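Local atomic coordinates of putative tryptophan halogenase (PDB entry 6Y1W), a protein that probably acts as a flavin-dependent halogenase, using an FAD cofactor to attach halogen to an aromatic substrate such as an indole. Residues V16-I21 and R212-L217; A31-S36 and R176-F181; Q44-E49 and Q184-R189. One frame throughout, in Å; residues are numbered along the deposited sequence. Where two conformers were deposited one is given.

How the contacts relate
The three contacts lie together in what is consistent with a Rossmann-type nucleotide-binding region, helices packed on a sheet. Contacts 1 and 3 share its sheet, their centres 10 Å apart: strand 18-22 lies beside strand 44-49, with a probable hydrogen bond of 2.8 Å from Ile21 N to Thr46 O. Contact 2 pairs two helices over that sheet, its centre 15 Å from contact 1 and 12 Å from contact 3. Val19 CG1 meets Leu35 CD2 at 3.5 Å, and Ile45 CD1 reaches Ser36 CA at 3.6 Å. Contact 3 holds part of the meso-2,3-butanediol pocket, and the Glu49 side chain comes within about 3 Å of Gly24, predicted to bind FAD.

Contact 1: residues V16-I21 and R212-L217; sequences VRRVVI and RIEGDL
Two salt bridges radiate from Arg18, to Asp216 and Glu214. Arg18 NH2 gives a nearly straight bond (169°) to Asp216 OD1 at 2.9 Å; the acceptor lies close to the guanidinium plane, whereas the donor stands above the carboxylate plane. Arg18 NE reaches Asp216 OD2 only weakly. The other terminal nitrogen, NH1, binds the anti lone pair of Glu214 OE1 at 3.1 Å, the two side chains running alongside each other with their flat groups 84° apart. Gly215 CA sits over one face of the same guanidinium, 3.8 Å above its plane and displaced toward the rim.

Bonds from main-chain N-H groups form the second group. Asp216 OD2 is gripped by Arg17 N and Arg18 N, each at 2.9 Å and from opposite faces of the carboxylate, which should hold its rotation. Arg18 O in turn accepts from Asp216 N and Leu217 N, and Val20 N donates to Leu217 O. Val19 and Leu217 thus form a parallel bridge: strand 18-22, which leads into a glycine-rich turn consistent with a Rossmann-type fold, lies next to strand 217-220 in the sheet, with strand 44-49 on its other flank.

Apolar contacts are fewer. Val20 CG2, set anti to its own carbonyl carbon, touches Ile213 CG2 at 3.8 Å; the same methyl also lies against the backbone Glu214 O. Val16 CG1 packs on Leu217 CB at 4.0 Å, and nearby Pro366 and Ile369 also touch Val16.

Contact 2: residues A31-S36 and R176-F181; sequences AAAALS and RFSEGF
Ala32 O, in the helix turn that abuts Ser178, is gripped twice by Ser36: its OG donates at 2.8 Å and its backbone N at 2.9 Å, from opposite faces of the carbonyl plane. The hydroxyl reaches back one turn because OG stands between the backbone N and the carbonyl carbon (chi1 69°). Helix 25-39 follows a glycine-rich turn consistent with a Rossmann-type beta-alpha-beta unit, and helix 167-180 runs beside it in much the same direction, with segment axes 8.3 Å apart and crossing at 33°.

The close approach is consistent with the small side chains at the interface. Ser178 lies against Ala32 and Ala33, its OG touching Ala32 CB at 3.6 Å. That OG is hydrogen-bonded to Leu174 O in its own helix; Ala33 N is also close, but the angle is too poor for a bond. Phe177 brings its ring rim to the same turn: CD1 packs on Ala33 CB at 3.6 Å, while CE1 comes to Ala33 O with the oxygen near the ring plane. Leu73 of helix 65-73 touches both Ala33 and Phe177, extending the apolar layer.

Further along the chain, Phe181 turns CB toward Ser36, meeting OG at 3.4 Å. The residue also touches a crystal neighbour; its ring sets CE2 over one face of the Phe177 ring, 3.4 Å above the plane and displaced toward the rim.

Contact 3: residues Q44-E49 and Q184-R189; sequences QITLVE and QRIEGR. With BU9 (Meso-2,3-Butanediol), chain M.
Thr46 to Glu49 pair in register with Gln184 to Glu187 as parallel strands, axes 4.7 Å apart and 24° from parallel, through a ladder running from Gln184 N to Ile45 O (2.9 Å) to Gly188 N on Glu49 O. Gly188 N, 2.8 Å from Glu49 O, stands above that carbonyl plane. Arg185, extended from CG to NE, crosses Glu49 at about a right angle in a salt bridge, and NE donates to the anti lone pair of OE2 at 2.7 Å; the oxygen lies in the guanidinium plane. OE2 is gripped again by Trp29 NE1, while Arg185 NH2 pairs with Asp51. On the other face of the sheet, Thr46 CG2 meets Ile186 CD1 at 3.6 Å.

An acidic residue ending the second strand commonly holds the adenosine ribose in FAD-binding Rossmann folds; Glu49 probably occupies the equivalent place, though no FAD is bound here. The butanediol lies beside it, C01 being 3.6 Å from Glu49 CA, and is hydrogen-bonded to Ile190 N. Helix 25-39 packs on the Leu47 and Arg185 face, Ile213 of strand 212-214 touches Thr46, Val48 and Ile186, and strand 18-22 flanks residues 44-49 on the side away from strand 184-195.

Contact 1: residues V16-I21 and R212-L217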
loop_
_atom_site.group_PDB
_atom_site.type_symbol
_atom_site.label_atom_id
_atom_site.label_comp_id
_atom_site.label_asym_id
_atom_site.label_seq_id
_atom_site.Cartn_x
_atom_site.Cartn_y
_atom_site.Cartn_z
ATOM N N VAL A 16 -17.848 23.717 8.799
ATOM C CA VAL A 16 -16.777 23.755 9.790
ATOM C C VAL A 16 -15.930 24.995 9.532
ATOM O O VAL A 16 -15.217 25.066 8.530
ATOM C CB VAL A 16 -15.929 22.480 9.741
ATOM C CG1 VAL A 16 -14.781 22.616 10.719
ATOM C CG2 VAL A 16 -16.840 21.257 10.097
ATOM N N ARG A 17 -16.037 25.994 10.431
ATOM C CA ARG A 17 -15.286 27.235 10.328
ATOM C C ARG A 17 -14.438 27.535 11.536
ATOM O O ARG A 17 -13.543 28.377 11.435
ATOM C CB ARG A 17 -16.242 28.431 10.119
ATOM C CG ARG A 17 -16.865 28.466 8.744
ATOM C CD ARG A 17 -15.826 28.673 7.636
ATOM N NE ARG A 17 -15.626 27.447 6.862
ATOM C CZ ARG A 17 -16.404 27.054 5.853
ATOM N NH1 ARG A 17 -16.148 25.911 5.228
ATOM N NH2 ARG A 17 -17.438 27.795 5.473
ATOM N N ARG A 18 -14.717 26.916 12.684
ATOM C CA ARG A 18 -13.997 27.186 13.920
ATOM C C ARG A 18 -13.480 25.857 14.446
ATOM O O ARG A 18 -14.263 24.917 14.646
ATOM C CB ARG A 18 -14.896 27.872 14.967
ATOM C CG ARG A 18 -15.502 29.223 14.492
ATOM C CD ARG A 18 -16.699 29.655 15.359
ATOM N NE ARG A 18 -17.675 28.570 15.419
ATOM C CZ ARG A 18 -18.737 28.543 16.212
ATOM N NH1 ARG A 18 -18.993 29.572 17.016
ATOM N NH2 ARG A 18 -19.544 27.479 16.200
ATOM N N VAL A 19 -12.168 25.772 14.647
ATOM C CA VAL A 19 -11.533 24.570 15.186
ATOM C C VAL A 19 -10.935 24.916 16.536
ATOM O O VAL A 19 -10.186 25.891 16.662
ATOM C CB VAL A 19 -10.449 24.018 14.251
ATOM C CG1 VAL A 19 -9.790 22.752 14.858
ATOM C CG2 VAL A 19 -11.033 23.701 12.872
ATOM N N VAL A 20 -11.256 24.109 17.542
ATOM C CA VAL A 20 -10.762 24.338 18.893
ATOM C C VAL A 20 -9.877 23.143 19.266
ATOM O O VAL A 20 -10.323 21.993 19.182
ATOM C CB VAL A 20 -11.914 24.508 19.893
ATOM C CG1 VAL A 20 -11.354 24.610 21.292
ATOM C CG2 VAL A 20 -12.726 25.755 19.530
ATOM N N ILE A 21 -8.639 23.417 19.652
ATOM C CA ILE A 21 -7.659 22.389 20.035
ATOM C C ILE A 21 -7.540 22.424 21.552
ATOM O O ILE A 21 -7.164 23.445 22.137
ATOM C CB ILE A 21 -6.301 22.655 19.365
ATOM C CG1 ILE A 21 -6.488 22.590 17.849
ATOM C CG2 ILE A 21 -5.245 21.602 19.799
ATOM C CD1 ILE A 21 -5.288 23.069 17.033
ATOM N N ARG A 212 -16.115 31.060 27.655
ATOM C CA ARG A 212 -16.762 30.077 26.791
ATOM C C ARG A 212 -16.125 30.128 25.405
ATOM O O ARG A 212 -16.082 31.196 24.786
ATOM C CB ARG A 212 -18.264 30.353 26.710
ATOM C CG ARG A 212 -19.052 29.305 25.980
ATOM C CD ARG A 212 -20.531 29.381 26.353
ATOM N NE ARG A 212 -21.269 28.312 25.703
ATOM C CZ ARG A 212 -21.678 28.371 24.447
ATOM N NH1 ARG A 212 -21.427 29.456 23.723
ATOM N NH2 ARG A 212 -22.336 27.355 23.912
ATOM N N ILE A 213 -15.592 28.998 24.940
ATOM C CA ILE A 213 -14.989 28.895 23.610
ATOM C C ILE A 213 -15.829 27.946 22.763
ATOM O O ILE A 213 -15.818 26.727 22.984
ATOM C CB ILE A 213 -13.530 28.431 23.676
ATOM C CG1 ILE A 213 -12.775 29.333 24.663
ATOM C CG2 ILE A 213 -12.888 28.406 22.230
ATOM C CD1 ILE A 213 -11.622 28.714 25.312
ATOM N N GLU A 214 -16.542 28.500 21.793
ATOM C CA GLU A 214 -17.376 27.724 20.892
ATOM C C GLU A 214 -16.529 27.194 19.743
ATOM O O GLU A 214 -15.486 27.758 19.404
ATOM C CB GLU A 214 -18.513 28.577 20.316
ATOM C CG GLU A 214 -19.720 28.711 21.232
ATOM C CD GLU A 214 -20.900 29.451 20.601
ATOM O OE1 GLU A 214 -20.793 29.949 19.453
ATOM O OE2 GLU A 214 -21.952 29.524 21.269
ATOM N N GLY A 215 -16.975 26.095 19.151
ATOM C CA GLY A 215 -16.300 25.610 17.958
ATOM C C GLY A 215 -17.168 24.634 17.202
ATOM O O GLY A 215 -18.220 24.187 17.676
ATOM N N ASP A 216 -16.701 24.299 16.002
ATOM C CA ASP A 216 -17.376 23.333 15.144
ATOM C C ASP A 216 -16.704 21.971 15.174
ATOM O O ASP A 216 -17.375 20.949 15.015
ATOM C CB ASP A 216 -17.418 23.846 13.696
ATOM C CG ASP A 216 -18.071 25.215 13.596
ATOM O OD1 ASP A 216 -19.157 25.398 14.196
ATOM O OD2 ASP A 216 -17.475 26.121 12.964
ATOM N N LEU A 217 -15.393 21.958 15.309
ATOM C CA LEU A 217 -14.607 20.731 15.329
ATOM C C LEU A 217 -13.617 20.908 16.456
ATOM O O LEU A 217 -13.037 21.983 16.594
ATOM C CB LEU A 217 -13.883 20.511 14.012
ATOM C CG LEU A 217 -12.932 19.326 13.957
ATOM C CD1 LEU A 217 -13.738 18.015 13.856
ATOM C CD2 LEU A 217 -12.061 19.510 12.710
#

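Contact 2: residues A31-S36 and R176-F181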
loop_
_atom_site.group_PDB
_atom_site.type_symbol
_atom_site.label_atom_id
_atom_site.label_comp_id
_atom_site.label_asym_id
_atom_site.label_seq_id
_atom_site.Cartn_x
_atom_site.Cartn_y
_atom_site.Cartn_z
ATOM N N ALA A 31 -0.698 19.816 15.734
ATOM C CA ALA A 31 -1.986 19.950 15.050
ATOM C C ALA A 31 -2.230 21.396 14.646
ATOM O O ALA A 31 -2.651 21.680 13.516
ATOM C CB ALA A 31 -3.107 19.450 15.971
ATOM N N ALA A 32 -1.972 22.328 15.570
ATOM C CA ALA A 32 -2.168 23.738 15.260
ATOM C C ALA A 32 -1.289 24.161 14.105
ATOM O O ALA A 32 -1.706 24.957 13.262
ATOM C CB ALA A 32 -1.850 24.602 16.477
ATOM N N ALA A 33 -0.052 23.661 14.073
ATOM C CA ALA A 33 0.893 24.083 13.043
ATOM C C ALA A 33 0.445 23.634 11.666
ATOM O O ALA A 33 0.414 24.434 10.718
ATOM C CB ALA A 33 2.291 23.524 13.369
ATOM N N ALA A 34 0.105 22.347 11.522
ATOM C CA ALA A 34 -0.286 21.845 10.212
ATOM C C ALA A 34 -1.626 22.431 9.773
ATOM O O ALA A 34 -1.788 22.773 8.592
ATOM C CB ALA A 34 -0.358 20.315 10.234
ATOM N N LEU A 35 -2.594 22.520 10.699
ATOM C CA LEU A 35 -3.917 23.027 10.328
ATOM C C LEU A 35 -3.844 24.499 9.943
ATOM O O LEU A 35 -4.487 24.917 8.970
ATOM C CB LEU A 35 -4.899 22.820 11.488
ATOM C CG LEU A 35 -6.322 23.303 11.269
ATOM C CD1 LEU A 35 -6.914 22.472 10.104
ATOM C CD2 LEU A 35 -7.149 23.114 12.575
ATOM N N SER A 36 -3.067 25.304 10.691
ATOM C CA SER A 36 -3.017 26.732 10.393
ATOM C C SER A 36 -2.215 26.999 9.128
ATOM O O SER A 36 -2.581 27.882 8.338
ATOM C CB SER A 36 -2.464 27.530 11.588
ATOM O OG SER A 36 -1.067 27.261 11.808
ATOM N N ARG A 176 5.344 28.957 17.948
ATOM C CA ARG A 176 5.763 30.166 17.233
ATOM C C ARG A 176 5.323 30.113 15.778
ATOM O O ARG A 176 4.752 31.071 15.238
ATOM C CB ARG A 176 7.280 30.310 17.303
ATOM C CG ARG A 176 7.822 30.719 18.646
ATOM C CD ARG A 176 9.351 30.942 18.580
ATOM N NE ARG A 176 10.028 30.384 19.753
ATOM C CZ ARG A 176 9.947 30.909 20.974
ATOM N NH1 ARG A 176 9.221 32.002 21.183
ATOM N NH2 ARG A 176 10.590 30.342 21.991
ATOM N N PHE A 177 5.583 28.986 15.130
ATOM C CA PHE A 177 5.118 28.776 13.752
ATOM C C PHE A 177 3.605 28.983 13.613
ATOM O O PHE A 177 3.132 29.648 12.677
ATOM C CB PHE A 177 5.557 27.360 13.360
ATOM C CG PHE A 177 5.171 26.904 11.957
ATOM C CD1 PHE A 177 3.899 26.349 11.714
ATOM C CD2 PHE A 177 6.066 26.948 10.898
ATOM C CE1 PHE A 177 3.538 25.871 10.457
ATOM C CE2 PHE A 177 5.689 26.471 9.609
ATOM C CZ PHE A 177 4.434 25.936 9.395
ATOM N N SER A 178 2.838 28.386 14.521
ATOM C CA SER A 178 1.378 28.418 14.474
ATOM C C SER A 178 0.820 29.819 14.696
ATOM O O SER A 178 -0.131 30.226 14.023
ATOM C CB SER A 178 0.808 27.480 15.543
ATOM O OG SER A 178 1.215 26.119 15.324
ATOM N N GLU A 179 1.345 30.537 15.686
ATOM C CA GLU A 179 0.844 31.877 15.937
ATOM C C GLU A 179 1.058 32.759 14.709
ATOM O O GLU A 179 0.241 33.656 14.439
ATOM C CB GLU A 179 1.498 32.432 17.212
ATOM C CG GLU A 179 0.999 31.705 18.441
ATOM C CD GLU A 179 1.677 32.128 19.737
ATOM O OE1 GLU A 179 2.722 32.809 19.696
ATOM O OE2 GLU A 179 1.133 31.753 20.789
ATOM N N GLY A 180 2.123 32.486 13.943
ATOM C CA GLY A 180 2.390 33.199 12.705
ATOM C C GLY A 180 1.353 32.987 11.622
ATOM O O GLY A 180 1.165 33.846 10.757
ATOM N N PHE A 181 0.651 31.862 11.651
ATOM C CA PHE A 181 -0.460 31.639 10.735
ATOM C C PHE A 181 -1.810 31.958 11.368
ATOM O O PHE A 181 -2.848 31.596 10.798
ATOM C CB PHE A 181 -0.437 30.195 10.244
ATOM C CG PHE A 181 0.680 29.909 9.283
ATOM C CD1 PHE A 181 0.624 30.416 8.027
ATOM C CD2 PHE A 181 1.800 29.146 9.652
ATOM C CE1 PHE A 181 1.630 30.167 7.112
ATOM C CE2 PHE A 181 2.819 28.898 8.729
ATOM C CZ PHE A 181 2.737 29.408 7.473
#

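Contact 3: residues Q44-E49 and Q184-R189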
loop_
_atom_site.group_PDB
_atom_site.type_symbol
_atom_site.label_atom_id
_atom_site.label_comp_id
_atom_site.label_asym_id
_atom_site.label_seq_id
_atom_site.Cartn_x
_atom_site.Cartn_y
_atom_site.Cartn_z
ATOM N N GLN A 44 -11.011 29.746 11.828
ATOM C CA GLN A 44 -10.598 30.327 13.098
ATOM C C GLN A 44 -10.111 29.181 13.969
ATOM O O GLN A 44 -10.885 28.273 14.279
ATOM C CB GLN A 44 -11.748 31.067 13.778
ATOM C CG GLN A 44 -11.337 31.672 15.133
ATOM C CD GLN A 44 -12.478 32.373 15.842
ATOM O OE1 GLN A 44 -13.594 32.472 15.313
ATOM N NE2 GLN A 44 -12.205 32.874 17.049
ATOM N N ILE A 45 -8.834 29.213 14.329
ATOM C CA ILE A 45 -8.222 28.124 15.081
ATOM C C ILE A 45 -7.808 28.651 16.437
ATOM O O ILE A 45 -7.019 29.604 16.518
ATOM C CB ILE A 45 -7.014 27.537 14.347
ATOM C CG1 ILE A 45 -7.417 27.126 12.942
ATOM C CG2 ILE A 45 -6.433 26.332 15.150
ATOM C CD1 ILE A 45 -6.247 26.949 11.963
ATOM N N THR A 46 -8.308 28.007 17.494
ATOM C CA THR A 46 -8.008 28.375 18.870
ATOM C C THR A 46 -7.419 27.181 19.596
ATOM O O THR A 46 -7.957 26.077 19.492
ATOM C CB THR A 46 -9.283 28.818 19.570
ATOM O OG1 THR A 46 -9.861 29.920 18.826
ATOM C CG2 THR A 46 -9.012 29.171 21.036
ATOM N N LEU A 47 -6.332 27.401 20.347
ATOM C CA LEU A 47 -5.735 26.350 21.174
ATOM C C LEU A 47 -5.788 26.790 22.630
ATOM O O LEU A 47 -5.377 27.913 22.958
ATOM C CB LEU A 47 -4.280 26.052 20.756
ATOM C CG LEU A 47 -3.638 24.826 21.440
ATOM C CD1 LEU A 47 -2.563 24.266 20.519
ATOM C CD2 LEU A 47 -3.032 25.169 22.829
ATOM N N VAL A 48 -6.329 25.917 23.483
ATOM C CA VAL A 48 -6.452 26.142 24.923
ATOM C C VAL A 48 -5.440 25.252 25.630
ATOM O O VAL A 48 -5.450 24.033 25.453
ATOM C CB VAL A 48 -7.866 25.823 25.424
ATOM C CG1 VAL A 48 -7.971 26.048 26.952
ATOM C CG2 VAL A 48 -8.902 26.648 24.631
ATOM N N GLU A 49 -4.599 25.850 26.467
ATOM C CA GLU A 49 -3.656 25.052 27.239
ATOM C C GLU A 49 -3.350 25.792 28.529
ATOM O O GLU A 49 -3.401 27.024 28.596
ATOM C CB GLU A 49 -2.344 24.771 26.485
ATOM C CG GLU A 49 -1.503 26.030 26.181
ATOM C CD GLU A 49 -0.137 25.725 25.546
ATOM O OE1 GLU A 49 0.377 24.580 25.669
ATOM O OE2 GLU A 49 0.459 26.650 24.956
ATOM N N GLN A 184 -5.005 31.404 17.623
ATOM C CA GLN A 184 -5.256 32.158 18.838
ATOM C C GLN A 184 -5.005 31.242 20.029
ATOM O O GLN A 184 -5.689 30.226 20.167
ATOM C CB GLN A 184 -6.702 32.656 18.863
ATOM C CG GLN A 184 -7.065 33.340 20.185
ATOM C CD GLN A 184 -8.517 33.810 20.246
ATOM O OE1 GLN A 184 -8.892 34.553 21.155
ATOM N NE2 GLN A 184 -9.340 33.371 19.285
ATOM N N ARG A 185 -4.050 31.601 20.887
ATOM C CA ARG A 185 -3.754 30.809 22.076
ATOM C C ARG A 185 -4.509 31.398 23.262
ATOM O O ARG A 185 -4.502 32.617 23.456
ATOM C CB ARG A 185 -2.255 30.780 22.362
ATOM C CG ARG A 185 -1.901 29.947 23.580
ATOM C CD ARG A 185 -0.413 30.035 23.851
ATOM N NE ARG A 185 -0.011 29.271 25.027
ATOM C CZ ARG A 185 0.191 29.774 26.242
ATOM N NH1 ARG A 185 0.007 31.074 26.482
ATOM N NH2 ARG A 185 0.568 28.966 27.224
ATOM N N ILE A 186 -5.210 30.544 24.009
ATOM C CA ILE A 186 -5.885 30.941 25.245
ATOM C C ILE A 186 -5.289 30.110 26.380
ATOM O O ILE A 186 -5.319 28.874 26.331
ATOM C CB ILE A 186 -7.409 30.748 25.159
ATOM C CG1 ILE A 186 -7.998 31.537 23.979
ATOM C CG2 ILE A 186 -8.090 31.145 26.481
ATOM C CD1 ILE A 186 -9.502 31.420 23.854
ATOM N N GLU A 187 -4.681 30.780 27.366
ATOM C CA GLU A 187 -4.067 30.091 28.496
ATOM C C GLU A 187 -5.137 29.841 29.548
ATOM O O GLU A 187 -5.950 30.728 29.838
ATOM C CB GLU A 187 -2.921 30.903 29.104
ATOM C CG GLU A 187 -2.017 30.103 30.069
ATOM C CD GLU A 187 -2.640 29.852 31.446
ATOM O OE1 GLU A 187 -3.428 30.706 31.913
ATOM O OE2 GLU A 187 -2.336 28.798 32.066
ATOM N N GLY A 188 -5.193 28.627 30.063
ATOM C CA GLY A 188 -6.155 28.365 31.111
ATOM C C GLY A 188 -6.490 26.899 31.237
ATOM O O GLY A 188 -5.975 26.042 30.517
ATOM N N ARG A 189 -7.410 26.636 32.154
ATOM C CA ARG A 189 -7.838 25.277 32.422
ATOM C C ARG A 189 -9.307 25.117 32.088
ATOM O O ARG A 189 -10.151 25.923 32.495
ATOM C CB ARG A 189 -7.589 24.900 33.889
ATOM C CG ARG A 189 -6.122 24.928 34.245
ATOM C CD ARG A 189 -5.881 24.885 35.744
ATOM N NE ARG A 189 -5.656 23.528 36.248
ATOM C CZ ARG A 189 -4.704 22.696 35.823
ATOM N NH1 ARG A 189 -3.851 23.059 34.875
ATOM N NH2 ARG A 189 -4.597 21.487 36.362
HETATM C C03 BU9 M . -5.905 20.146 30.589
HETATM C C04 BU9 M . -6.215 21.644 30.710
HETATM O O06 BU9 M . -7.608 21.804 30.793
HETATM C C05 BU9 M . -5.653 22.433 29.516
HETATM C C01 BU9 M . -4.156 22.149 29.342
HETATM O O6 BU9 M . -6.330 22.102 28.322
#